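Local coordinates for protein beta-galactosidase (PDB 6Y2K) that probably hydrolyses terminal beta-D-galactosides, as a cold-active, hexameric beta-galactosidase of glycoside hydrolase family 42, at residues V630-S642 with G646-Q656. Numbering follows the deposited sequence.
Sequences VFEPQNAELVIGS and GAADVAIWKKQ
Two backbone N-H groups grip Ile652 O: Val639 N at 2.8 Å and Ile640 N at 3.0 Å, the signature of a classic beta bulge between strand 649-655 and its antiparallel neighbour 636-640, an outer strand of the four-stranded sheet near the C-terminus. Before the bulge, Glu637 and Lys654 form a hydrogen-bonded pair. On the face of Ala636 and Leu638, opposite that of Ile640 and Ile652, Trp653 lies between two aliphatic groups. Pro633 CD sits 3.4 Å from the centroid of the Trp653 six-membered ring, and Leu638 CG covers the opposite face at 3.8 Å, both CH-pi contacts. Trp653 CG, anti to its carbonyl carbon (chi1 -61°), puts the indole against Pro633 and Phe631 O; a water accepts from Trp653 NE1 (3.0 Å) and donates to Phe631 O and Ser642 O. An alanine at Trp653 would be likely to leave Pro633 and Leu638 facing a gap and that water without its donor. Glu637 and Lys654 run side by side, Glu637 CG 3.7 Å from Lys654 CE; a water bridges Glu637 OE1 and Lys654 NZ, which also bonds Ser395. Behind Ile640 and Ile652 stand helices 377-395 and 333-343. The hold thus rests on backbone bonds and the apolar sandwich; the charges, 4.4 Å apart between Glu637 OE1 and Lys654 NZ, probably add little.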
loop_
_atom_site.group_PDB
_atom_site.type_symbol
_atom_site.label_atom_id
_atom_site.label_comp_id
_atom_site.label_asym_id
_atom_site.label_seq_id
_atom_site.Cartn_x
_atom_site.Cartn_y
_atom_site.Cartn_z
ATOM N N VAL A 630 11.981 30.664 -5.749
ATOM C CA VAL A 630 12.393 32.031 -5.531
ATOM C C VAL A 630 13.320 32.091 -4.322
ATOM O O VAL A 630 13.006 31.562 -3.245
ATOM C CB VAL A 630 11.160 32.948 -5.385
ATOM C CG1 VAL A 630 11.558 34.360 -4.984
ATOM C CG2 VAL A 630 10.390 32.959 -6.703
ATOM N N PHE A 631 14.491 32.693 -4.529
ATOM C CA PHE A 631 15.390 33.056 -3.435
ATOM C C PHE A 631 15.789 34.518 -3.609
ATOM O O PHE A 631 16.342 34.900 -4.636
ATOM C CB PHE A 631 16.645 32.168 -3.394
ATOM C CG PHE A 631 17.654 32.622 -2.380
ATOM C CD1 PHE A 631 17.465 32.355 -1.037
ATOM C CD2 PHE A 631 18.763 33.383 -2.765
ATOM C CE1 PHE A 631 18.369 32.805 -0.087
ATOM C CE2 PHE A 631 19.670 33.834 -1.824
ATOM C CZ PHE A 631 19.475 33.546 -0.484
ATOM N N GLU A 632 15.506 35.319 -2.589
ATOM C CA GLU A 632 15.815 36.740 -2.596
ATOM C C GLU A 632 16.425 37.096 -1.246
ATOM O O GLU A 632 15.704 37.199 -0.251
ATOM C CB GLU A 632 14.550 37.560 -2.840
ATOM C CG GLU A 632 14.790 39.062 -2.922
ATOM C CD GLU A 632 13.511 39.871 -3.085
ATOM O OE1 GLU A 632 12.404 39.327 -2.846
ATOM O OE2 GLU A 632 13.618 41.063 -3.457
ATOM N N PRO A 633 17.757 37.282 -1.201
ATOM C CA PRO A 633 18.361 37.724 0.050
ATOM C C PRO A 633 18.039 39.199 0.284
ATOM O O PRO A 633 17.788 39.934 -0.673
ATOM C CB PRO A 633 19.857 37.491 -0.175
ATOM C CG PRO A 633 20.044 37.550 -1.655
ATOM C CD PRO A 633 18.725 37.273 -2.313
ATOM N N GLN A 634 18.001 39.609 1.546
ATOM C CA GLN A 634 17.702 41.002 1.878
ATOM C C GLN A 634 18.962 41.860 1.735
ATOM O O GLN A 634 20.072 41.371 1.940
ATOM C CB GLN A 634 17.088 41.110 3.282
ATOM C CG GLN A 634 18.040 40.838 4.444
ATOM C CD GLN A 634 17.331 40.464 5.745
ATOM O OE1 GLN A 634 16.195 39.973 5.743
ATOM N NE2 GLN A 634 18.009 40.693 6.869
ATOM N N ASN A 635 18.768 43.123 1.353
ATOM C CA ASN A 635 19.837 44.125 1.291
ATOM C C ASN A 635 20.982 43.672 0.386
ATOM O O ASN A 635 22.140 43.612 0.798
ATOM C CB ASN A 635 20.340 44.463 2.703
ATOM C CG ASN A 635 19.227 44.957 3.613
ATOM O OD1 ASN A 635 18.460 45.846 3.242
ATOM N ND2 ASN A 635 19.130 44.377 4.805
ATOM N N ALA A 636 20.629 43.343 -0.849
ATOM C CA ALA A 636 21.585 42.825 -1.815
ATOM C C ALA A 636 21.073 43.021 -3.219
ATOM O O ALA A 636 19.869 43.173 -3.428
ATOM C CB ALA A 636 21.841 41.351 -1.553
ATOM N N GLU A 637 21.981 43.020 -4.186
ATOM C CA GLU A 637 21.573 43.093 -5.582
ATOM C C GLU A 637 22.131 41.939 -6.410
ATOM O O GLU A 637 23.215 41.431 -6.134
ATOM C CB GLU A 637 21.891 44.469 -6.190
ATOM C CG GLU A 637 23.319 44.742 -6.592
ATOM C CD GLU A 637 23.478 46.141 -7.173
ATOM O OE1 GLU A 637 23.631 46.271 -8.411
ATOM O OE2 GLU A 637 23.432 47.105 -6.382
ATOM N N LEU A 638 21.347 41.528 -7.404
ATOM C CA LEU A 638 21.704 40.450 -8.317
ATOM C C LEU A 638 22.903 40.819 -9.162
ATOM O O LEU A 638 22.925 41.901 -9.737
ATOM C CB LEU A 638 20.567 40.169 -9.300
ATOM C CG LEU A 638 19.651 38.973 -9.102
ATOM C CD1 LEU A 638 18.640 38.968 -10.247
ATOM C CD2 LEU A 638 20.428 37.658 -9.063
ATOM N N VAL A 639 23.864 39.900 -9.263
ATOM C CA VAL A 639 25.001 40.026 -10.188
ATOM C C VAL A 639 24.917 38.982 -11.311
ATOM O O VAL A 639 25.019 39.324 -12.486
ATOM C CB VAL A 639 26.342 39.905 -9.442
ATOM C CG1 VAL A 639 27.518 40.085 -10.400
ATOM C CG2 VAL A 639 26.403 40.925 -8.307
ATOM N N ILE A 640 24.740 37.716 -10.939
ATOM C CA ILE A 640 24.622 36.608 -11.889
ATOM C C ILE A 640 23.290 35.886 -11.651
ATOM O O ILE A 640 22.889 35.686 -10.500
ATOM C CB ILE A 640 25.779 35.586 -11.704
ATOM C CG1 ILE A 640 27.157 36.254 -11.861
ATOM C CG2 ILE A 640 25.636 34.400 -12.651
ATOM C CD1 ILE A 640 27.500 36.691 -13.266
ATOM N N GLY A 641 22.631 35.482 -12.736
ATOM C CA GLY A 641 21.415 34.660 -12.662
ATOM C C GLY A 641 20.150 35.440 -12.351
ATOM O O GLY A 641 20.008 36.594 -12.766
ATOM N N SER A 642 19.226 34.810 -11.620
ATOM C CA SER A 642 17.939 35.430 -11.298
ATOM C C SER A 642 17.385 35.079 -9.923
ATOM O O SER A 642 17.783 34.099 -9.288
ATOM C CB SER A 642 16.895 35.098 -12.375
ATOM O OG SER A 642 17.012 33.756 -12.806
ATOM N N GLY A 646 16.253 28.683 -11.450
ATOM C CA GLY A 646 15.877 27.485 -12.207
ATOM C C GLY A 646 16.375 26.181 -11.598
ATOM O O GLY A 646 17.187 26.180 -10.668
ATOM N N ALA A 647 15.865 25.067 -12.111
ATOM C CA ALA A 647 16.382 23.744 -11.765
ATOM C C ALA A 647 17.869 23.659 -12.120
ATOM O O ALA A 647 18.259 24.080 -13.210
ATOM C CB ALA A 647 15.611 22.665 -12.515
ATOM N N ALA A 648 18.686 23.140 -11.198
ATOM C CA ALA A 648 20.144 23.009 -11.399
ATOM C C ALA A 648 20.823 24.348 -11.771
ATOM O O ALA A 648 21.706 24.390 -12.625
ATOM C CB ALA A 648 20.444 21.930 -12.446
ATOM N N ASP A 649 20.413 25.422 -11.102
ATOM C CA ASP A 649 20.800 26.787 -11.454
ATOM C C ASP A 649 21.518 27.452 -10.283
ATOM O O ASP A 649 21.461 26.973 -9.140
ATOM C CB ASP A 649 19.539 27.576 -11.851
ATOM C CG ASP A 649 19.825 28.877 -12.604
ATOM O OD1 ASP A 649 20.951 29.061 -13.134
ATOM O OD2 ASP A 649 18.889 29.727 -12.645
ATOM N N VAL A 650 22.199 28.554 -10.598
ATOM C CA VAL A 650 23.015 29.319 -9.669
ATOM C C VAL A 650 22.623 30.791 -9.790
ATOM O O VAL A 650 22.416 31.283 -10.900
ATOM C CB VAL A 650 24.519 29.209 -10.038
ATOM C CG1 VAL A 650 25.389 29.967 -9.043
ATOM C CG2 VAL A 650 24.954 27.746 -10.134
ATOM N N ALA A 651 22.522 31.483 -8.658
ATOM C CA ALA A 651 22.448 32.944 -8.654
ATOM C C ALA A 651 23.482 33.497 -7.681
ATOM O O ALA A 651 23.765 32.879 -6.649
ATOM C CB ALA A 651 21.052 33.422 -8.289
ATOM N N ILE A 652 24.040 34.658 -8.024
ATOM C CA ILE A 652 25.076 35.311 -7.226
ATOM C C ILE A 652 24.663 36.767 -6.980
ATOM O O ILE A 652 24.346 37.494 -7.925
ATOM C CB ILE A 652 26.459 35.252 -7.917
ATOM C CG1 ILE A 652 26.795 33.789 -8.277
ATOM C CG2 ILE A 652 27.528 35.873 -7.016
ATOM C CD1 ILE A 652 28.122 33.587 -8.959
ATOM N N TRP A 653 24.670 37.157 -5.707
ATOM C CA TRP A 653 24.243 38.473 -5.247
ATOM C C TRP A 653 25.397 39.134 -4.493
ATOM O O TRP A 653 26.239 38.439 -3.921
ATOM C CB TRP A 653 23.055 38.348 -4.278
ATOM C CG TRP A 653 21.795 37.724 -4.837
ATOM C CD1 TRP A 653 21.602 36.410 -5.195
ATOM C CD2 TRP A 653 20.543 38.382 -5.050
ATOM N NE1 TRP A 653 20.311 36.225 -5.644
ATOM C CE2 TRP A 653 19.643 37.420 -5.569
ATOM C CE3 TRP A 653 20.096 39.700 -4.868
ATOM C CZ2 TRP A 653 18.321 37.734 -5.897
ATOM C CZ3 TRP A 653 18.775 40.015 -5.195
ATOM C CH2 TRP A 653 17.905 39.031 -5.707
ATOM N N LYS A 654 25.414 40.465 -4.473
ATOM C CA LYS A 654 26.351 41.224 -3.641
ATOM C C LYS A 654 25.594 42.042 -2.600
ATOM O O LYS A 654 24.552 42.625 -2.903
ATOM C CB LYS A 654 27.262 42.125 -4.485
ATOM C CG LYS A 654 26.574 43.174 -5.343
ATOM C CD LYS A 654 27.607 43.962 -6.141
ATOM C CE LYS A 654 26.956 44.998 -7.049
ATOM N NZ LYS A 654 27.937 45.633 -7.979
ATOM N N LYS A 655 26.112 42.064 -1.374
ATOM C CA LYS A 655 25.512 42.842 -0.298
ATOM C C LYS A 655 25.629 44.338 -0.605
ATOM O O LYS A 655 26.627 44.774 -1.185
ATOM C CB LYS A 655 26.185 42.524 1.035
ATOM C CG LYS A 655 25.922 41.110 1.516
ATOM C CD LYS A 655 26.639 40.840 2.824
ATOM C CE LYS A 655 26.611 39.365 3.175
ATOM N NZ LYS A 655 27.336 39.100 4.447
ATOM N N GLN A 656 24.598 45.102 -0.244
ATOM C CA GLN A 656 24.563 46.551 -0.507
ATOM C C GLN A 656 25.327 47.308 0.573
ATOM O O GLN A 656 25.303 46.925 1.742
ATOM C CB GLN A 656 23.119 47.057 -0.582
ATOM C CG GLN A 656 22.371 46.598 -1.832
ATOM C CD GLN A 656 20.864 46.838 -1.772
ATOM O OE1 GLN A 656 20.314 47.242 -0.741
ATOM N NE2 GLN A 656 20.186 46.581 -2.889
HETATM O O HOH W 1 18.426 34.117 -6.598
HETATM O O HOH W 2 26.332 47.259 -9.389
HETATM O O HOH W 3 19.774 31.945 -11.396
#